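Local coordinates for BH1974 protein (Bacillus halodurans, PDB 3ON5) that is a xanthine dehydrogenase-related protein of the XdhC/CoxI family, probably an accessory factor for a molybdenum hydroxylase rather than the enzyme itself, at residues I23-E27 and V133-C138. Numbering follows the deposited sequence.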
loop_
_atom_site.group_PDB
_atom_site.type_symbol
_atom_site.label_atom_id
_atom_site.label_comp_id
_atom_site.label_asym_id
_atom_site.label_seq_id
_atom_site.Cartn_x
_atom_site.Cartn_y
_atom_site.Cartn_z
ATOM N N ILE A 23 -2.549 -18.528 21.032
ATOM C CA ILE A 23 -3.665 -17.717 21.565
ATOM C C ILE A 23 -4.004 -16.548 20.588
ATOM O O ILE A 23 -5.165 -16.173 20.477
ATOM C CB ILE A 23 -3.389 -17.186 23.024
ATOM C CG1 ILE A 23 -4.693 -16.684 23.727
ATOM C CG2 ILE A 23 -2.238 -16.173 23.101
ATOM C CD1 ILE A 23 -4.656 -16.468 25.292
ATOM N N GLU A 24 -3.007 -16.007 19.884
ATOM C CA GLU A 24 -3.200 -14.921 18.923
ATOM C C GLU A 24 -3.829 -15.494 17.630
ATOM O O GLU A 24 -4.661 -14.829 17.015
ATOM C CB GLU A 24 -1.864 -14.174 18.632
ATOM C CG GLU A 24 -1.067 -13.679 19.845
ATOM C CD GLU A 24 -1.678 -12.627 20.760
ATOM O OE1 GLU A 24 -2.772 -12.870 21.322
ATOM O OE2 GLU A 24 -1.000 -11.604 21.005
ATOM N N LEU A 25 -3.462 -16.742 17.251
ATOM C CA LEU A 25 -4.018 -17.405 16.078
ATOM C C LEU A 25 -5.475 -17.755 16.321
ATOM O O LEU A 25 -6.315 -17.481 15.471
ATOM C CB LEU A 25 -3.217 -18.655 15.735
ATOM C CG LEU A 25 -3.245 -19.083 14.254
ATOM C CD1 LEU A 25 -2.281 -18.229 13.395
ATOM C CD2 LEU A 25 -2.834 -20.514 14.121
ATOM N N LEU A 26 -5.780 -18.321 17.500
ATOM C CA LEU A 26 -7.134 -18.659 17.923
ATOM C C LEU A 26 -7.963 -17.392 18.140
ATOM O O LEU A 26 -9.186 -17.438 18.009
ATOM C CB LEU A 26 -7.127 -19.507 19.208
ATOM C CG LEU A 26 -6.503 -20.894 19.183
ATOM C CD1 LEU A 26 -6.633 -21.536 20.522
ATOM C CD2 LEU A 26 -7.175 -21.809 18.164
ATOM N N GLU A 27 -7.307 -16.269 18.485
ATOM C CA GLU A 27 -7.957 -14.975 18.681
ATOM C C GLU A 27 -8.518 -14.503 17.350
ATOM O O GLU A 27 -9.659 -14.053 17.315
ATOM C CB GLU A 27 -6.975 -13.937 19.275
ATOM C CG GLU A 27 -7.626 -12.657 19.791
ATOM C CD GLU A 27 -6.713 -11.698 20.539
ATOM O OE1 GLU A 27 -5.915 -12.163 21.387
ATOM O OE2 GLU A 27 -6.867 -10.469 20.344
ATOM N N VAL A 133 -11.535 -23.258 23.185
ATOM C CA VAL A 133 -10.114 -23.434 23.506
ATOM C C VAL A 133 -9.542 -22.074 23.950
ATOM O O VAL A 133 -8.962 -21.980 25.032
ATOM C CB VAL A 133 -9.324 -24.034 22.326
ATOM C CG1 VAL A 133 -7.857 -24.222 22.689
ATOM C CG2 VAL A 133 -9.928 -25.355 21.887
ATOM N N TYR A 134 -9.783 -21.021 23.146
ATOM C CA TYR A 134 -9.354 -19.646 23.399
ATOM C C TYR A 134 -9.838 -19.173 24.783
ATOM O O TYR A 134 -9.019 -18.715 25.583
ATOM C CB TYR A 134 -9.874 -18.738 22.286
ATOM C CG TYR A 134 -9.645 -17.263 22.503
ATOM C CD1 TYR A 134 -8.405 -16.683 22.238
ATOM C CD2 TYR A 134 -10.692 -16.426 22.883
ATOM C CE1 TYR A 134 -8.199 -15.314 22.401
ATOM C CE2 TYR A 134 -10.496 -15.058 23.059
ATOM C CZ TYR A 134 -9.252 -14.504 22.810
ATOM O OH TYR A 134 -9.089 -13.146 22.979
ATOM N N ASP A 135 -11.129 -19.360 25.094
ATOM C CA ASP A 135 -11.704 -18.992 26.390
ATOM C C ASP A 135 -10.984 -19.699 27.549
ATOM O O ASP A 135 -10.800 -19.069 28.588
ATOM C CB ASP A 135 -13.206 -19.308 26.442
ATOM C CG ASP A 135 -14.047 -18.502 25.465
ATOM O OD1 ASP A 135 -13.507 -17.518 24.875
ATOM O OD2 ASP A 135 -15.246 -18.839 25.293
ATOM N N TYR A 136 -10.554 -20.968 27.383
ATOM C CA TYR A 136 -9.832 -21.666 28.447
ATOM C C TYR A 136 -8.416 -21.102 28.597
ATOM O O TYR A 136 -7.923 -21.061 29.718
ATOM C CB TYR A 136 -9.779 -23.191 28.237
ATOM C CG TYR A 136 -11.043 -23.895 28.681
ATOM C CD1 TYR A 136 -11.312 -24.099 30.031
ATOM C CD2 TYR A 136 -11.951 -24.391 27.754
ATOM C CE1 TYR A 136 -12.479 -24.735 30.448
ATOM C CE2 TYR A 136 -13.122 -25.030 28.159
ATOM C CZ TYR A 136 -13.386 -25.190 29.509
ATOM O OH TYR A 136 -14.529 -25.826 29.933
ATOM N N LEU A 137 -7.777 -20.645 27.507
ATOM C CA LEU A 137 -6.426 -20.073 27.585
ATOM C C LEU A 137 -6.470 -18.676 28.202
ATOM O O LEU A 137 -5.494 -18.239 28.818
ATOM C CB LEU A 137 -5.750 -20.018 26.207
ATOM C CG LEU A 137 -5.622 -21.312 25.429
ATOM C CD1 LEU A 137 -5.033 -21.043 24.064
ATOM C CD2 LEU A 137 -4.817 -22.330 26.180
ATOM N N CYS A 138 -7.608 -17.976 28.028
ATOM C CA CYS A 138 -7.863 -16.651 28.605
ATOM C C CYS A 138 -8.061 -16.805 30.115
ATOM O O CYS A 138 -7.689 -15.932 30.902
ATOM C CB CYS A 138 -9.063 -15.981 27.933
ATOM S SG CYS A 138 -8.750 -15.456 26.220
#
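Tyr134 turns a ring edge toward the Ile23 carbonyl, beside Glu27, in an oblique helix-helix packing that joins helix 22-30 to helix 124-139, which falls in the BH1974-like central family region. The short segments run closer to antiparallel than parallel, at 136°, their axes coming within 9.8 Å at closest approach. With CG anti to the backbone N (chi1 173°), the ring reaches across to the other helix. There Ile23 O lies near the ring plane, Ile23 CG1 approaches CE1 crosswise, and Glu27 CB touches Tyr134 CE1 obliquely at 3.6 Å. From its own helix, Cys138 SG sits 3.5 Å above one ring face of Tyr134, displaced from the ring centre toward its border. An alanine in place of this tyrosine would probably open a gap between the two helices beside Ile23 and Glu27 and leave the sulfur without its aromatic neighbour. Beside the ring, Leu26 CD1 lies 3.7 Å from Val133 CG1 and 3.9 Å from Leu137 CD1. Ile23 and Leu137 pass alongside each other, pointing opposite ways, Ile23 CD1 resting 3.8 Å from Leu137 CB. The extended Glu27 chain crosses the phenol end, its CG 3.5 Å from Tyr134 OH.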